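Local coordinates for 2-hydroxyethylphosphonate dioxygenase (Streptomyces viridochromogenes, PDB 4YAR), which is a non-heme iron enzyme that uses O2 to convert 2-hydroxyethylphosphonate to hydroxymethylphosphonate and formate in bialaphos biosynthesis, at residues P140-G145 with W156-A161; T170-V175 with K302-I307; V136-G141 with R193-T198. The protein carries 1 engineered substitution. One frame throughout, in Å; residues are numbered along the deposited sequence.

Interaction 1 (P140-G145 with W156-A161). With CD (cadmium ion), chain H.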
ATOM      1  N   PRO A 140     -12.545  22.103  10.300  1.00 20.02           N
ATOM      2  CA  PRO A 140     -13.904  22.055  10.813  1.00 18.44           C
ATOM      3  C   PRO A 140     -14.988  22.276   9.760  1.00 18.75           C
ATOM      4  O   PRO A 140     -16.176  22.064  10.084  1.00 19.67           O
ATOM      5  CB  PRO A 140     -13.966  23.242  11.791  1.00 21.15           C
ATOM      6  CG  PRO A 140     -12.921  24.196  11.268  1.00 20.86           C
ATOM      7  CD  PRO A 140     -11.816  23.303  10.759  1.00 22.17           C
ATOM      8  N   GLY A 141     -14.601  22.694   8.568  1.00 18.93           N
ATOM      9  CA  GLY A 141     -15.555  23.070   7.508  1.00 19.96           C
ATOM     10  C   GLY A 141     -15.762  21.990   6.442  1.00 18.38           C
ATOM     11  O   GLY A 141     -14.858  21.160   6.204  1.00 19.43           O
ATOM     12  N   ASP A 142     -16.958  21.979   5.867  1.00 18.34           N
ATOM     13  CA  ASP A 142     -17.289  21.169   4.666  1.00 19.38           C
ATOM     14  C   ASP A 142     -16.439  21.646   3.505  1.00 20.65           C
ATOM     15  O   ASP A 142     -16.120  22.856   3.397  1.00 18.13           O
ATOM     16  CB  ASP A 142     -18.751  21.338   4.299  1.00 21.30           C
ATOM     17  CG  ASP A 142     -19.761  20.803   5.328  1.00 20.60           C
ATOM     18  OD1 ASP A 142     -19.508  20.022   6.276  1.00 20.06           O
ATOM     19  OD2 ASP A 142     -20.916  21.237   5.188  1.00 20.92           O
ATOM     20  N   ILE A 143     -16.044  20.715   2.635  1.00 18.99           N
ATOM     21  CA  ILE A 143     -15.343  21.043   1.409  1.00 18.86           C
ATOM     22  C   ILE A 143     -16.035  20.441   0.228  1.00 19.25           C
ATOM     23  O   ILE A 143     -16.841  19.509   0.362  1.00 16.79           O
ATOM     24  CB  ILE A 143     -13.904  20.583   1.442  1.00 20.09           C
ATOM     25  CG1 ILE A 143     -13.867  19.064   1.497  1.00 21.53           C
ATOM     26  CG2 ILE A 143     -13.208  21.201   2.648  1.00 19.23           C
ATOM     27  CD1 ILE A 143     -12.495  18.413   1.541  1.00 25.29           C
ATOM     28  N   ASN A 144     -15.795  21.055  -0.913  1.00 20.53           N
ATOM     29  CA  ASN A 144     -16.214  20.456  -2.169  1.00 18.59           C
ATOM     30  C   ASN A 144     -15.116  19.582  -2.703  1.00 20.48           C
ATOM     31  O   ASN A 144     -13.974  20.031  -2.791  1.00 17.95           O
ATOM     32  CB  ASN A 144     -16.464  21.522  -3.233  1.00 18.99           C
ATOM     33  CG  ASN A 144     -17.590  22.512  -2.885  1.00 18.23           C
ATOM     34  OD1 ASN A 144     -17.359  23.701  -2.822  1.00 24.89           O
ATOM     35  ND2 ASN A 144     -18.773  22.034  -2.690  1.00 15.84           N
ATOM     36  N   GLY A 145     -15.483  18.373  -3.136  1.00 18.00           N
ATOM     37  CA  GLY A 145     -14.634  17.531  -3.922  1.00 17.95           C
ATOM     38  C   GLY A 145     -14.991  17.599  -5.393  1.00 19.69           C
ATOM     39  O   GLY A 145     -16.187  17.589  -5.741  1.00 21.00           O
ATOM     40  N   TRP A 156     -18.764  16.177  -8.499  1.00 25.00           N
ATOM     41  CA  TRP A 156     -18.731  17.353  -7.620  1.00 23.42           C
ATOM     42  C   TRP A 156     -19.608  16.941  -6.468  1.00 22.89           C
ATOM     43  O   TRP A 156     -20.805  16.649  -6.652  1.00 22.82           O
ATOM     44  CB  TRP A 156     -19.291  18.563  -8.367  1.00 23.25           C
ATOM     45  CG  TRP A 156     -19.422  19.848  -7.630  1.00 21.27           C
ATOM     46  CD1 TRP A 156     -20.564  20.436  -7.260  1.00 22.00           C
ATOM     47  CD2 TRP A 156     -18.378  20.758  -7.316  1.00 20.21           C
ATOM     48  NE1 TRP A 156     -20.330  21.630  -6.712  1.00 23.98           N
ATOM     49  CE2 TRP A 156     -18.984  21.871  -6.726  1.00 20.45           C
ATOM     50  CE3 TRP A 156     -17.008  20.723  -7.445  1.00 22.14           C
ATOM     51  CZ2 TRP A 156     -18.273  22.920  -6.230  1.00 22.36           C
ATOM     52  CZ3 TRP A 156     -16.284  21.805  -6.991  1.00 20.23           C
ATOM     53  CH2 TRP A 156     -16.940  22.910  -6.394  1.00 17.10           C
ATOM     54  N   ARG A 157     -19.022  16.801  -5.272  1.00 22.56           N
ATOM     55  CA  ARG A 157     -19.795  16.361  -4.115  1.00 22.04           C
ATOM     56  C   ARG A 157     -19.148  16.915  -2.865  1.00 20.16           C
ATOM     57  O   ARG A 157     -17.877  17.094  -2.835  1.00 22.08           O
ATOM     58  CB  ARG A 157     -19.818  14.844  -3.998  1.00 23.96           C
ATOM     59  CG  ARG A 157     -20.855  14.364  -2.988  1.00 28.12           C
ATOM     60  CD  ARG A 157     -20.785  12.907  -2.623  1.00 32.28           C
ATOM     61  NE  ARG A 157     -21.059  12.065  -3.776  1.00 40.89           N
ATOM     62  CZ  ARG A 157     -21.525  10.807  -3.697  1.00 41.83           C
ATOM     63  NH1 ARG A 157     -21.790  10.233  -2.506  1.00 33.21           N
ATOM     64  NH2 ARG A 157     -21.716  10.129  -4.829  1.00 44.61           N
ATOM     65  N   VAL A 158     -19.977  17.245  -1.886  1.00 18.74           N
ATOM     66  CA  VAL A 158     -19.487  17.780  -0.607  1.00 19.02           C
ATOM     67  C   VAL A 158     -18.954  16.643   0.320  1.00 18.90           C
ATOM     68  O   VAL A 158     -19.694  15.701   0.725  1.00 18.82           O
ATOM     69  CB  VAL A 158     -20.545  18.612   0.116  1.00 18.77           C
ATOM     70  CG1 VAL A 158     -20.104  19.023   1.524  1.00 18.70           C
ATOM     71  CG2 VAL A 158     -20.889  19.843  -0.669  1.00 20.08           C
ATOM     72  N   LEU A 159     -17.698  16.785   0.710  1.00 15.64           N
ATOM     73  CA  LEU A 159     -17.157  16.000   1.794  1.00 18.23           C
ATOM     74  C   LEU A 159     -17.359  16.763   3.091  1.00 18.70           C
ATOM     75  O   LEU A 159     -16.668  17.751   3.358  1.00 18.49           O
ATOM     76  CB  LEU A 159     -15.662  15.830   1.592  1.00 21.70           C
ATOM     77  CG  LEU A 159     -15.058  14.703   0.838  1.00 28.29           C
ATOM     78  CD1 LEU A 159     -14.685  15.247  -0.544  1.00 29.21           C
ATOM     79  CD2 LEU A 159     -13.827  14.296   1.619  1.00 29.37           C
ATOM     80  N   HIS A 160     -18.301  16.298   3.879  1.00 16.57           N
ATOM     81  CA  HIS A 160     -18.737  16.986   5.067  1.00 19.20           C
ATOM     82  C   HIS A 160     -17.691  16.799   6.164  1.00 18.56           C
ATOM     83  O   HIS A 160     -16.983  15.796   6.218  1.00 19.60           O
ATOM     84  CB  HIS A 160     -20.081  16.433   5.535  1.00 19.12           C
ATOM     85  CG  HIS A 160     -21.247  16.924   4.730  1.00 20.07           C
ATOM     86  ND1 HIS A 160     -21.921  18.096   5.015  1.00 21.97           N
ATOM     87  CD2 HIS A 160     -21.743  16.484   3.549  1.00 20.56           C
ATOM     88  CE1 HIS A 160     -22.837  18.308   4.079  1.00 23.23           C
ATOM     89  NE2 HIS A 160     -22.743  17.350   3.176  1.00 25.83           N
ATOM     90  N   ALA A 161     -17.635  17.774   7.037  1.00 19.73           N
ATOM     91  CA  ALA A 161     -16.974  17.679   8.295  1.00 19.81           C
ATOM     92  C   ALA A 161     -18.019  17.413   9.330  1.00 17.46           C
ATOM     93  O   ALA A 161     -19.112  17.863   9.214  1.00 18.65           O
ATOM     94  CB  ALA A 161     -16.279  18.986   8.633  1.00 19.46           C
TER
HETATM   95 CD    CD H 507     -21.764  19.617   6.811  1.00 20.65          CD
HETATM   96  O   HOH W   1     -21.823  17.475   8.284  1.00 19.97           O

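Interaction 2 (T170-V175 with K302-I307)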
ATOM      1  N   THR A 170     -13.919  12.570  12.286  1.00 18.94           N
ATOM      2  CA  THR A 170     -13.669  13.936  11.917  1.00 17.35           C
ATOM      3  C   THR A 170     -14.578  14.427  10.767  1.00 17.74           C
ATOM      4  O   THR A 170     -14.930  15.636  10.682  1.00 16.69           O
ATOM      5  CB  THR A 170     -12.186  14.170  11.540  1.00 18.55           C
ATOM      6  OG1 THR A 170     -11.847  13.460  10.321  1.00 16.74           O
ATOM      7  CG2 THR A 170     -11.277  13.724  12.659  1.00 20.70           C
ATOM      8  N   GLY A 171     -14.967  13.506   9.889  1.00 17.18           N
ATOM      9  CA  GLY A 171     -15.630  13.848   8.629  1.00 18.04           C
ATOM     10  C   GLY A 171     -15.817  12.673   7.678  1.00 15.60           C
ATOM     11  O   GLY A 171     -15.458  11.571   7.986  1.00 18.18           O
ATOM     12  N   ASP A 172     -16.409  12.966   6.555  1.00 15.92           N
ATOM     13  CA  ASP A 172     -16.592  12.000   5.489  1.00 16.80           C
ATOM     14  C   ASP A 172     -15.219  11.545   4.976  1.00 15.74           C
ATOM     15  O   ASP A 172     -14.199  12.321   5.021  1.00 16.13           O
ATOM     16  CB  ASP A 172     -17.368  12.634   4.309  1.00 16.89           C
ATOM     17  CG  ASP A 172     -18.871  12.914   4.563  1.00 17.32           C
ATOM     18  OD1 ASP A 172     -19.502  12.474   5.539  1.00 17.80           O
ATOM     19  OD2 ASP A 172     -19.453  13.691   3.748  1.00 16.93           O
ATOM     20  N   SER A 173     -15.191  10.348   4.382  1.00 15.46           N
ATOM     21  CA  SER A 173     -14.003   9.852   3.720  1.00 16.33           C
ATOM     22  C   SER A 173     -14.362   9.139   2.459  1.00 14.55           C
ATOM     23  O   SER A 173     -15.488   8.689   2.321  1.00 17.07           O
ATOM     24  CB  SER A 173     -13.177   8.921   4.648  1.00 15.03           C
ATOM     25  OG  SER A 173     -13.982   7.850   5.109  1.00 14.68           O
ATOM     26  N   TYR A 174     -13.426   9.041   1.550  1.00 16.23           N
ATOM     27  CA  TYR A 174     -13.597   8.243   0.368  1.00 16.70           C
ATOM     28  C   TYR A 174     -12.254   7.773  -0.210  1.00 19.51           C
ATOM     29  O   TYR A 174     -11.169   8.349   0.070  1.00 17.80           O
ATOM     30  CB  TYR A 174     -14.395   9.002  -0.709  1.00 19.34           C
ATOM     31  CG  TYR A 174     -13.578  10.030  -1.477  1.00 21.42           C
ATOM     32  CD1 TYR A 174     -13.113  11.207  -0.897  1.00 23.76           C
ATOM     33  CD2 TYR A 174     -13.286   9.809  -2.835  1.00 23.82           C
ATOM     34  CE1 TYR A 174     -12.359  12.112  -1.619  1.00 26.01           C
ATOM     35  CE2 TYR A 174     -12.561  10.713  -3.561  1.00 25.33           C
ATOM     36  CZ  TYR A 174     -12.106  11.870  -2.975  1.00 30.76           C
ATOM     37  OH  TYR A 174     -11.337  12.719  -3.755  1.00 30.15           O
ATOM     38  N   VAL A 175     -12.358   6.812  -1.124  1.00 19.25           N
ATOM     39  CA  VAL A 175     -11.208   6.310  -1.825  1.00 23.15           C
ATOM     40  C   VAL A 175     -11.257   6.843  -3.223  1.00 29.07           C
ATOM     41  O   VAL A 175     -12.222   6.610  -3.965  1.00 24.54           O
ATOM     42  CB  VAL A 175     -11.155   4.814  -1.924  1.00 23.31           C
ATOM     43  CG1 VAL A 175      -9.926   4.443  -2.772  1.00 27.12           C
ATOM     44  CG2 VAL A 175     -11.067   4.235  -0.535  1.00 23.16           C
ATOM     45  N   LYS A 302     -19.336   4.364  -4.723  1.00 31.52           N
ATOM     46  CA  LYS A 302     -19.255   3.044  -4.118  1.00 29.30           C
ATOM     47  C   LYS A 302     -18.445   3.094  -2.849  1.00 30.90           C
ATOM     48  O   LYS A 302     -18.774   2.415  -1.922  1.00 27.68           O
ATOM     49  CB  LYS A 302     -18.667   1.970  -5.073  1.00 39.43           C
ATOM     50  CG  LYS A 302     -19.070   0.495  -4.805  1.00 44.29           C
ATOM     51  CD  LYS A 302     -18.037  -0.466  -5.458  1.00 50.39           C
ATOM     52  CE  LYS A 302     -18.389  -1.983  -5.548  1.00 50.70           C
ATOM     53  NZ  LYS A 302     -17.490  -2.822  -6.465  1.00 36.95           N
ATOM     54  N   THR A 303     -17.363   3.868  -2.783  1.00 25.50           N
ATOM     55  CA  THR A 303     -16.541   3.738  -1.566  1.00 27.18           C
ATOM     56  C   THR A 303     -16.887   4.821  -0.543  1.00 25.40           C
ATOM     57  O   THR A 303     -16.504   4.745   0.679  1.00 26.26           O
ATOM     58  CB  THR A 303     -15.054   3.868  -1.885  1.00 28.09           C
ATOM     59  OG1 THR A 303     -14.844   5.129  -2.522  1.00 32.65           O
ATOM     60  CG2 THR A 303     -14.644   2.810  -2.802  1.00 30.67           C
ATOM     61  N   TRP A 304     -17.530   5.852  -1.029  1.00 19.98           N
ATOM     62  CA  TRP A 304     -17.883   7.002  -0.186  1.00 20.43           C
ATOM     63  C   TRP A 304     -18.373   6.577   1.201  1.00 20.95           C
ATOM     64  O   TRP A 304     -19.327   5.797   1.320  1.00 19.02           O
ATOM     65  CB  TRP A 304     -18.976   7.767  -0.833  1.00 22.33           C
ATOM     66  CG  TRP A 304     -19.222   9.167  -0.267  1.00 23.58           C
ATOM     67  CD1 TRP A 304     -20.102   9.529   0.714  1.00 24.76           C
ATOM     68  CD2 TRP A 304     -18.551  10.355  -0.667  1.00 22.62           C
ATOM     69  NE1 TRP A 304     -20.050  10.904   0.904  1.00 27.41           N
ATOM     70  CE2 TRP A 304     -19.082  11.420   0.088  1.00 24.30           C
ATOM     71  CE3 TRP A 304     -17.528  10.631  -1.599  1.00 23.74           C
ATOM     72  CZ2 TRP A 304     -18.665  12.730  -0.084  1.00 23.33           C
ATOM     73  CZ3 TRP A 304     -17.114  11.932  -1.754  1.00 20.45           C
ATOM     74  CH2 TRP A 304     -17.680  12.968  -1.002  1.00 22.61           C
ATOM     75  N   THR A 305     -17.812   7.156   2.247  1.00 16.49           N
ATOM     76  CA  THR A 305     -18.189   6.800   3.622  1.00 17.05           C
ATOM     77  C   THR A 305     -18.522   8.094   4.395  1.00 17.71           C
ATOM     78  O   THR A 305     -17.680   8.993   4.533  1.00 16.67           O
ATOM     79  CB  THR A 305     -17.089   6.056   4.329  1.00 16.42           C
ATOM     80  OG1 THR A 305     -16.832   4.848   3.624  1.00 18.00           O
ATOM     81  CG2 THR A 305     -17.385   5.727   5.757  1.00 15.53           C
ATOM     82  N   THR A 306     -19.772   8.181   4.843  1.00 16.09           N
ATOM     83  CA  THR A 306     -20.243   9.402   5.516  1.00 16.56           C
ATOM     84  C   THR A 306     -19.876   9.347   6.990  1.00 17.05           C
ATOM     85  O   THR A 306     -19.523   8.313   7.525  1.00 14.65           O
ATOM     86  CB  THR A 306     -21.776   9.564   5.444  1.00 17.37           C
ATOM     87  OG1 THR A 306     -22.402   8.462   6.111  1.00 17.94           O
ATOM     88  CG2 THR A 306     -22.249   9.615   4.036  1.00 18.45           C
ATOM     89  N   ILE A 307     -20.013  10.490   7.661  1.00 15.23           N
ATOM     90  CA  ILE A 307     -19.865  10.529   9.110  1.00 17.09           C
ATOM     91  C   ILE A 307     -20.781   9.474   9.773  1.00 18.48           C
ATOM     92  O   ILE A 307     -20.372   8.748  10.686  1.00 18.21           O
ATOM     93  CB  ILE A 307     -20.224  11.926   9.595  1.00 16.97           C
ATOM     94  CG1 ILE A 307     -19.155  12.935   9.095  1.00 19.40           C
ATOM     95  CG2 ILE A 307     -20.216  12.000  11.069  1.00 18.37           C
ATOM     96  CD1 ILE A 307     -19.739  14.299   8.764  1.00 19.34           C
TER
HETATM   97  O   HOH W   2     -21.582  12.820   2.393  1.00 21.32           O

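Interaction 3 (V136-G141 with R193-T198)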
ATOM      1  N   VAL A 136      -9.755  11.971   3.780  1.00 17.17           N
ATOM      2  CA  VAL A 136     -10.668  12.251   4.906  1.00 18.17           C
ATOM      3  C   VAL A 136     -10.654  13.739   5.229  1.00 17.32           C
ATOM      4  O   VAL A 136      -9.602  14.369   5.296  1.00 17.57           O
ATOM      5  CB  VAL A 136     -10.361  11.370   6.125  1.00 19.25           C
ATOM      6  CG1 VAL A 136      -8.961  11.551   6.640  1.00 20.08           C
ATOM      7  CG2 VAL A 136     -11.425  11.514   7.218  1.00 18.42           C
ATOM      8  N   ASN A 137     -11.844  14.260   5.480  1.00 16.81           N
ATOM      9  CA  ASN A 137     -12.001  15.646   5.907  1.00 17.32           C
ATOM     10  C   ASN A 137     -11.762  15.766   7.411  1.00 17.46           C
ATOM     11  O   ASN A 137     -12.462  15.188   8.248  1.00 16.81           O
ATOM     12  CB  ASN A 137     -13.349  16.222   5.520  1.00 17.72           C
ATOM     13  CG  ASN A 137     -13.456  17.752   5.757  1.00 17.79           C
ATOM     14  OD1 ASN A 137     -12.515  18.445   6.247  1.00 16.80           O
ATOM     15  ND2 ASN A 137     -14.598  18.309   5.352  1.00 17.46           N
ATOM     16  N   LEU A 138     -10.760  16.516   7.789  1.00 16.30           N
ATOM     17  CA  LEU A 138     -10.494  16.775   9.223  1.00 16.17           C
ATOM     18  C   LEU A 138     -11.389  17.913   9.804  1.00 16.51           C
ATOM     19  O   LEU A 138     -11.506  18.123  11.037  1.00 18.28           O
ATOM     20  CB  LEU A 138      -9.026  17.220   9.402  1.00 16.72           C
ATOM     21  CG  LEU A 138      -7.892  16.222   9.145  1.00 18.13           C
ATOM     22  CD1 LEU A 138      -6.446  16.705   9.350  1.00 19.75           C
ATOM     23  CD2 LEU A 138      -8.187  14.910   9.857  1.00 20.57           C
ATOM     24  N   GLY A 139     -12.032  18.634   8.951  1.00 15.35           N
ATOM     25  CA  GLY A 139     -12.766  19.835   9.367  1.00 17.11           C
ATOM     26  C   GLY A 139     -11.940  21.094   9.666  1.00 17.05           C
ATOM     27  O   GLY A 139     -10.774  21.120   9.436  1.00 15.98           O
ATOM     28  N   PRO A 140     -12.545  22.103  10.300  1.00 20.02           N
ATOM     29  CA  PRO A 140     -13.904  22.055  10.813  1.00 18.44           C
ATOM     30  C   PRO A 140     -14.988  22.276   9.760  1.00 18.75           C
ATOM     31  O   PRO A 140     -16.176  22.064  10.084  1.00 19.67           O
ATOM     32  CB  PRO A 140     -13.966  23.242  11.791  1.00 21.15           C
ATOM     33  CG  PRO A 140     -12.921  24.196  11.268  1.00 20.86           C
ATOM     34  CD  PRO A 140     -11.816  23.303  10.759  1.00 22.17           C
ATOM     35  N   GLY A 141     -14.601  22.694   8.568  1.00 18.93           N
ATOM     36  CA  GLY A 141     -15.555  23.070   7.508  1.00 19.96           C
ATOM     37  C   GLY A 141     -15.762  21.990   6.442  1.00 18.38           C
ATOM     38  O   GLY A 141     -14.858  21.160   6.204  1.00 19.43           O
ATOM     39  N   ARG A 193      -9.199  21.315   6.690  1.00 18.83           N
ATOM     40  CA  ARG A 193      -8.033  20.511   6.316  1.00 20.73           C
ATOM     41  C   ARG A 193      -8.423  19.111   5.966  1.00 18.23           C
ATOM     42  O   ARG A 193      -9.448  18.637   6.433  1.00 18.44           O
ATOM     43  CB  ARG A 193      -7.002  20.450   7.464  1.00 22.30           C
ATOM     44  CG  ARG A 193      -6.509  21.819   7.923  1.00 23.42           C
ATOM     45  CD  ARG A 193      -5.334  21.631   8.867  1.00 22.74           C
ATOM     46  NE  ARG A 193      -5.789  20.912  10.071  1.00 20.04           N
ATOM     47  CZ  ARG A 193      -4.965  20.419  10.973  1.00 24.46           C
ATOM     48  NH1 ARG A 193      -3.653  20.637  10.882  1.00 26.54           N
ATOM     49  NH2 ARG A 193      -5.464  19.804  12.020  1.00 25.61           N
ATOM     50  N   ILE A 194      -7.635  18.481   5.093  1.00 17.88           N
ATOM     51  CA  ILE A 194      -7.815  17.044   4.762  1.00 17.83           C
ATOM     52  C   ILE A 194      -6.532  16.266   5.011  1.00 19.45           C
ATOM     53  O   ILE A 194      -5.430  16.851   5.041  1.00 18.98           O
ATOM     54  CB  ILE A 194      -8.302  16.760   3.318  1.00 18.73           C
ATOM     55  CG1 ILE A 194      -7.203  17.094   2.330  1.00 20.42           C
ATOM     56  CG2 ILE A 194      -9.589  17.498   2.963  1.00 18.29           C
ATOM     57  CD1 ILE A 194      -7.562  16.920   0.912  1.00 21.22           C
ATOM     58  N   VAL A 195      -6.652  14.955   5.250  1.00 19.94           N
ATOM     59  CA  VAL A 195      -5.514  14.064   5.027  1.00 19.65           C
ATOM     60  C   VAL A 195      -5.715  13.313   3.764  1.00 19.16           C
ATOM     61  O   VAL A 195      -6.831  12.769   3.548  1.00 20.40           O
ATOM     62  CB  VAL A 195      -5.309  12.971   6.097  1.00 20.80           C
ATOM     63  CG1 VAL A 195      -4.165  12.031   5.686  1.00 23.18           C
ATOM     64  CG2 VAL A 195      -5.183  13.515   7.463  1.00 21.81           C
ATOM     65  N   SER A 196      -4.670  13.255   2.935  1.00 20.29           N
ATOM     66  CA  SER A 196      -4.670  12.428   1.750  1.00 21.51           C
ATOM     67  C   SER A 196      -3.587  11.389   1.975  1.00 22.56           C
ATOM     68  O   SER A 196      -2.403  11.737   2.115  1.00 22.46           O
ATOM     69  CB  SER A 196      -4.432  13.213   0.483  1.00 25.43           C
ATOM     70  OG  SER A 196      -4.442  12.354  -0.667  1.00 34.03           O
ATOM     71  N   TYR A 197      -4.005  10.137   2.042  1.00 19.07           N
ATOM     72  CA  TYR A 197      -3.155   9.005   2.346  1.00 17.38           C
ATOM     73  C   TYR A 197      -3.098   8.023   1.154  1.00 18.33           C
ATOM     74  O   TYR A 197      -4.097   7.347   0.864  1.00 18.03           O
ATOM     75  CB  TYR A 197      -3.689   8.232   3.547  1.00 16.60           C
ATOM     76  CG  TYR A 197      -2.759   7.098   3.974  1.00 17.44           C
ATOM     77  CD1 TYR A 197      -1.604   7.369   4.681  1.00 18.85           C
ATOM     78  CD2 TYR A 197      -3.042   5.783   3.657  1.00 17.61           C
ATOM     79  CE1 TYR A 197      -0.731   6.368   5.044  1.00 19.92           C
ATOM     80  CE2 TYR A 197      -2.204   4.742   4.024  1.00 20.31           C
ATOM     81  CZ  TYR A 197      -1.036   5.034   4.739  1.00 19.91           C
ATOM     82  OH  TYR A 197      -0.213   3.996   5.080  1.00 21.41           O
ATOM     83  N   THR A 198      -1.939   7.968   0.523  1.00 20.07           N
ATOM     84  CA  THR A 198      -1.760   7.100  -0.639  1.00 21.32           C
ATOM     85  C   THR A 198      -1.165   5.742  -0.218  1.00 22.93           C
ATOM     86  O   THR A 198      -0.551   5.580   0.813  1.00 26.30           O
ATOM     87  CB  THR A 198      -0.840   7.747  -1.638  1.00 25.06           C
ATOM     88  OG1 THR A 198       0.456   7.800  -1.034  1.00 26.92           O
ATOM     89  CG2 THR A 198      -1.295   9.151  -2.069  1.00 27.27           C
TER

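Interaction 1 (P140-G145 with W156-A161)
Asn144 lays its CB over one face of the Trp156 indole (CG anti to the backbone N, chi1 177°), 3.8 Å from the centroid of the six-membered ring, a CH-pi contact displaced toward the rim. The amide of Asn144 follows the same surface, its plane 21° from that of the ring, while Gly145 O approaches the indole obliquely. On the same side of the two strands as Asn144, Val158 rests CG1 above one face of the His160 imidazole, also near the rim, and touches Asp142 CB. Between these flat groups runs an antiparallel beta hairpin, strands 143-146 and 156-159 of the iron-dependent cupin-type domain. Ile143 and Leu159 exchange backbone bonds, as do Gly145 and Arg157, where Gly145 N to Arg157 O is short at 2.7 Å. Asp142 chelates a cadmium ion through OD1 and OD2, each at 2.4 Å, and His160 ND1 binds it at 2.4 Å with its ring turned 75° from the carboxylate. Water 1, donating to Ala161 O, and His163 add further ligands. Asp142 OD1 also accepts from Ala161 N at 3.0 Å on its anti side, which, with the cadmium, helps set the rotation of the carboxylate.

Interaction 2 (T170-V175 with K302-I307)
Asp172 OD2 is joined to Trp304 NE1 through water 2, which lies 2.7 Å from OD2, donating to it, and accepts from NE1 at 2.9 Å; His160 N, just past strand 156-159, is a second donor to OD2. The water sits in the plane of the indole at its edge, so it links the carboxylate to the ring, the direct distance from Trp304 NE1 to Asp172 OD2 being 4.0 Å. The second oxygen, OD1, is met nearly along its C-O axis by Ile307 N at 2.9 Å, the bond being bent to 140° at the hydrogen. Ile307 opens helix 307-312 and Thr306 is its N-cap, so the carboxylate accepts from the first turn of the helix, an arrangement likely to be favoured by the helix dipole. Ile307 CG1 packs against the backbone of Gly171 beside it.

Ser173 and Thr305 form a single antiparallel bridge with reciprocal backbone bonds, both 2.8 Å. Thr305 OG1 donates back to Thr303 O, while Val175 N makes a weak bond to Thr303 OG1 at 3.3 Å. Trp304 has CG anti to the backbone N (chi1 -166°); its CE3 lies 3.6 Å from Tyr174 CB and its CZ3 over the tyrosine face, with the two rings inclined by 34°. Tyr174 OH bonds to Trp147 and Tyr184.

Strand 173-176 is an edge strand of its sheet within this chain, with strand 133-140 on its inner flank; the loop from helix 270-283 to helix 307-312 lies along its other edge, and Arg157 of strand 156-159 makes a cation-pi contact with Trp304.

Interaction 3 (V136-G141 with R193-T198)
Two acceptors, Asn137 OD1 and Arg193 O, stand only 3.1 Å apart, each engaged by a different backbone N-H. Leu138 N donates to Arg193 O at 2.8 Å, and Gly139 N donates to Asn137 OD1 at 2.8 Å from above the amide carbonyl plane, an Asx turn. In Asn137, CG is anti to the backbone N (chi1 -171°), and ND2 donates forward to Gly141 O at 3.0 Å with the acceptor in the amide plane. The side chain thus bonds to Gly139 N and Gly141 O, on both sides of the cis peptide bond before Pro140, with phi positive at Gly139.

One residue before Asn137, Val136 forms an antiparallel hydrogen-bonded pair with Val195 through two backbone bonds of 3.0 Å, their side chains lying side by side and pointing the same way. Leu138 CD1 touches Val195 CG2 at 3.9 Å and also lies over one face of the Arg193 guanidinium, whose NH2 makes a salt bridge to Asp383.

Strand 192-198, which carries the substrate-binding Ser196, runs between strands 111-115 and 133-140, while Phe405 and Leu403 of strand 400-407, from the other large sheet, pack onto Val136, Leu138 and Val195.

How the interactions relate
The contacts cluster on one side of the chain, centres 10 to 11 Å apart, and Asn137 connects them. Its ND2 donates to Leu159 O of interaction 1 at 2.9 Å, and its O receives Thr170 OG1 of interaction 2 at 2.8 Å. Interactions 1 and 3 share Pro140 and Gly141, where strand 133-140 enters the hairpin, and Ile143 CD1 packs on Ile194 CG2 at 3.4 Å. The cadmium of interaction 1 is distinct from the iron site at His129 and His182, also cadmium-filled here. The side chain of His182 lies about 5 Å from that of Tyr174 and about 7 Å from that of Ile194; the engineered His176 side chain is about 4 Å from that of Tyr174.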